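Local coordinates for protein acidic lectin (Psophocarpus tetragonolobus, PDB 1F9K) that binds methyl alpha-D-galactoside as a calcium- and manganese-containing legume lectin, probably agglutinating cells through galactose-bearing glycans, with H-antigenic specificity, at residues 31-36 with 209-214. The protein carries 3 engineered substitutions. Sequence-based numbering, arbitrary orientation.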
ATOM      1  N   LEU A  31      -8.695  16.238 -16.625  1.00 47.61           N
ATOM      2  CA  LEU A  31     -10.048  15.726 -16.801  1.00 47.61           C
ATOM      3  C   LEU A  31     -10.907  16.176 -15.625  1.00 47.61           C
ATOM      4  O   LEU A  31     -10.674  15.757 -14.491  1.00 47.61           O
ATOM      5  CB  LEU A  31     -10.007  14.204 -16.869  1.00 34.07           C
ATOM      6  CG  LEU A  31     -11.334  13.474 -16.763  1.00 34.07           C
ATOM      7  CD1 LEU A  31     -12.296  13.995 -17.834  1.00 34.07           C
ATOM      8  CD2 LEU A  31     -11.080  11.969 -16.891  1.00 34.07           C
ATOM      9  N   GLU A  32     -11.886  17.037 -15.899  1.00 32.69           N
ATOM     10  CA  GLU A  32     -12.768  17.566 -14.865  1.00 32.69           C
ATOM     11  C   GLU A  32     -14.058  16.764 -14.801  1.00 32.69           C
ATOM     12  O   GLU A  32     -14.911  16.874 -15.676  1.00 32.69           O
ATOM     13  CB  GLU A  32     -13.081  19.031 -15.150  1.00 34.30           C
ATOM     14  CG  GLU A  32     -13.818  19.742 -14.026  1.00 34.30           C
ATOM     15  CD  GLU A  32     -14.244  21.157 -14.389  1.00 34.30           C
ATOM     16  OE1 GLU A  32     -15.057  21.299 -15.328  1.00 34.30           O
ATOM     17  OE2 GLU A  32     -13.770  22.114 -13.736  1.00 34.30           O
ATOM     18  N   LEU A  33     -14.209  15.975 -13.747  1.00 32.63           N
ATOM     19  CA  LEU A  33     -15.383  15.120 -13.594  1.00 32.63           C
ATOM     20  C   LEU A  33     -16.704  15.810 -13.233  1.00 32.63           C
ATOM     21  O   LEU A  33     -17.772  15.395 -13.701  1.00 32.63           O
ATOM     22  CB  LEU A  33     -15.077  14.014 -12.570  1.00 44.79           C
ATOM     23  CG  LEU A  33     -14.055  12.951 -12.996  1.00 44.79           C
ATOM     24  CD1 LEU A  33     -13.692  12.067 -11.815  1.00 44.79           C
ATOM     25  CD2 LEU A  33     -14.633  12.120 -14.135  1.00 44.79           C
ATOM     26  N   THR A  34     -16.631  16.847 -12.402  1.00 35.98           N
ATOM     27  CA  THR A  34     -17.822  17.572 -11.966  1.00 35.98           C
ATOM     28  C   THR A  34     -17.662  19.071 -12.168  1.00 35.98           C
ATOM     29  O   THR A  34     -16.540  19.559 -12.356  1.00 35.98           O
ATOM     30  CB  THR A  34     -18.115  17.311 -10.465  1.00 40.16           C
ATOM     31  OG1 THR A  34     -17.059  17.839  -9.645  1.00 40.16           O
ATOM     32  CG2 THR A  34     -18.235  15.827 -10.218  1.00 40.16           C
ATOM     33  N   LYS A  35     -18.774  19.804 -12.108  1.00 29.65           N
ATOM     34  CA  LYS A  35     -18.724  21.255 -12.284  1.00 29.65           C
ATOM     35  C   LYS A  35     -19.187  22.021 -11.058  1.00 29.65           C
ATOM     36  O   LYS A  35     -20.118  21.605 -10.371  1.00 29.65           O
ATOM     37  CB  LYS A  35     -19.557  21.687 -13.492  1.00 45.16           C
ATOM     38  CG  LYS A  35     -19.040  21.143 -14.803  1.00 45.16           C
ATOM     39  CD  LYS A  35     -19.654  21.836 -16.002  1.00 45.16           C
ATOM     40  CE  LYS A  35     -19.179  21.163 -17.279  1.00 45.16           C
ATOM     41  NZ  LYS A  35     -17.693  20.991 -17.269  1.00 45.16           N
ATOM     42  N   LEU A  36     -18.541  23.155 -10.798  1.00 25.98           N
ATOM     43  CA  LEU A  36     -18.876  23.978  -9.648  1.00 25.98           C
ATOM     44  C   LEU A  36     -19.794  25.141 -10.019  1.00 25.98           C
ATOM     45  O   LEU A  36     -20.421  25.747  -9.151  1.00 25.98           O
ATOM     46  CB  LEU A  36     -17.596  24.493  -9.013  1.00  8.18           C
ATOM     47  CG  LEU A  36     -17.485  24.415  -7.486  1.00  8.18           C
ATOM     48  CD1 LEU A  36     -17.794  22.978  -6.971  1.00  8.18           C
ATOM     49  CD2 LEU A  36     -16.069  24.859  -7.086  1.00  8.18           C
ATOM     50  N   LEU A 209     -13.884   6.146 -14.041  1.00 33.91           N
ATOM     51  CA  LEU A 209     -13.734   7.086 -12.939  1.00 33.91           C
ATOM     52  C   LEU A 209     -15.025   7.902 -12.843  1.00 33.91           C
ATOM     53  O   LEU A 209     -15.545   8.367 -13.850  1.00 33.91           O
ATOM     54  CB  LEU A 209     -12.565   8.016 -13.213  1.00 20.80           C
ATOM     55  CG  LEU A 209     -11.199   7.348 -13.115  1.00 20.80           C
ATOM     56  CD1 LEU A 209     -10.120   8.260 -13.648  1.00 20.80           C
ATOM     57  CD2 LEU A 209     -10.913   7.013 -11.650  1.00 20.80           C
ATOM     58  N   SER A 210     -15.543   8.076 -11.632  1.00 45.92           N
ATOM     59  CA  SER A 210     -16.785   8.822 -11.439  1.00 45.92           C
ATOM     60  C   SER A 210     -16.723   9.737 -10.214  1.00 45.92           C
ATOM     61  O   SER A 210     -15.968   9.482  -9.285  1.00 45.92           O
ATOM     62  CB  SER A 210     -17.952   7.836 -11.296  1.00 23.80           C
ATOM     63  OG  SER A 210     -19.175   8.514 -11.085  1.00 23.80           O
ATOM     64  N   ALA A 211     -17.515  10.807 -10.228  1.00 30.73           N
ATOM     65  CA  ALA A 211     -17.572  11.762  -9.112  1.00 30.73           C
ATOM     66  C   ALA A 211     -18.888  12.554  -9.112  1.00 30.73           C
ATOM     67  O   ALA A 211     -19.524  12.735 -10.149  1.00 30.73           O
ATOM     68  CB  ALA A 211     -16.372  12.722  -9.152  1.00  2.00           C
ATOM     69  N   THR A 212     -19.286  13.027  -7.934  1.00 16.87           N
ATOM     70  CA  THR A 212     -20.533  13.771  -7.780  1.00 16.87           C
ATOM     71  C   THR A 212     -20.489  14.864  -6.718  1.00 16.87           C
ATOM     72  O   THR A 212     -19.810  14.735  -5.711  1.00 16.87           O
ATOM     73  CB  THR A 212     -21.669  12.834  -7.384  1.00 23.18           C
ATOM     74  OG1 THR A 212     -21.335  12.161  -6.161  1.00 23.18           O
ATOM     75  CG2 THR A 212     -21.905  11.816  -8.462  1.00 23.18           C
ATOM     76  N   THR A 213     -21.227  15.942  -6.943  1.00 20.53           N
ATOM     77  CA  THR A 213     -21.293  17.012  -5.960  1.00 20.53           C
ATOM     78  C   THR A 213     -22.631  16.880  -5.238  1.00 20.53           C
ATOM     79  O   THR A 213     -23.543  16.208  -5.741  1.00 20.53           O
ATOM     80  CB  THR A 213     -21.158  18.418  -6.585  1.00 27.22           C
ATOM     81  OG1 THR A 213     -22.190  18.634  -7.555  1.00 27.22           O
ATOM     82  CG2 THR A 213     -19.796  18.565  -7.225  1.00 27.22           C
ATOM     83  N   GLY A 214     -22.729  17.527  -4.070  1.00 19.86           N
ATOM     84  CA  GLY A 214     -23.904  17.450  -3.213  1.00 19.86           C
ATOM     85  C   GLY A 214     -25.320  17.793  -3.645  1.00 19.86           C
ATOM     86  O   GLY A 214     -25.584  18.389  -4.683  1.00 19.86           O
TER
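Residues 33-35 run 20° off the direction of 209-213, with L33 nearest A211 at 6.0 Å between CA atoms and T34 nearest T212. The two belong to different layers of the legume-lectin sandwich: strand 31-32 pairs with strand 222-233 of one sheet, whereas strand 204-213 lies inside the seven-stranded sheet, so side chains rather than backbone bonds join them. L209, A211 and T213 direct their CB atoms at the first segment; S210 and T212 face away, their hydroxyls bonded to L108 O and G105 O.

L33, its CG anti to the carbonyl carbon (chi1 -69°), lays CD1 on A211 CB at 3.8 Å and reaches back to L209, where L33 CD1 lies 4.4 Å from L209 CB. The same A211 methyl receives T34 CG2 at 3.8 Å, so it sits against both residues. T34 CG2 also rests against the A211 carbonyl. T34 and T213 pass each other in opposite senses, T213 CG2 lying 3.7 Å from T34 OG1. Both hydroxyls occupy the crowded position between backbone N and carbonyl carbon, and both bond outside the pair: T34 OG1 with H223 ND1, T213 OG1 with S46 N. At the outer side K35 NZ meets E32 OE1 in a salt bridge whose hydrogen bond is weak, at 3.3 Å, within the first segment.

The contact is therefore chiefly apolar, methyl groups meeting one another, backbone carbonyls and a hydroxyl oxygen, with its buried threonine hydroxyls satisfied by H223 and S46, and it backs the strand that leads into G214, which touches the bound methyl alpha-galactoside.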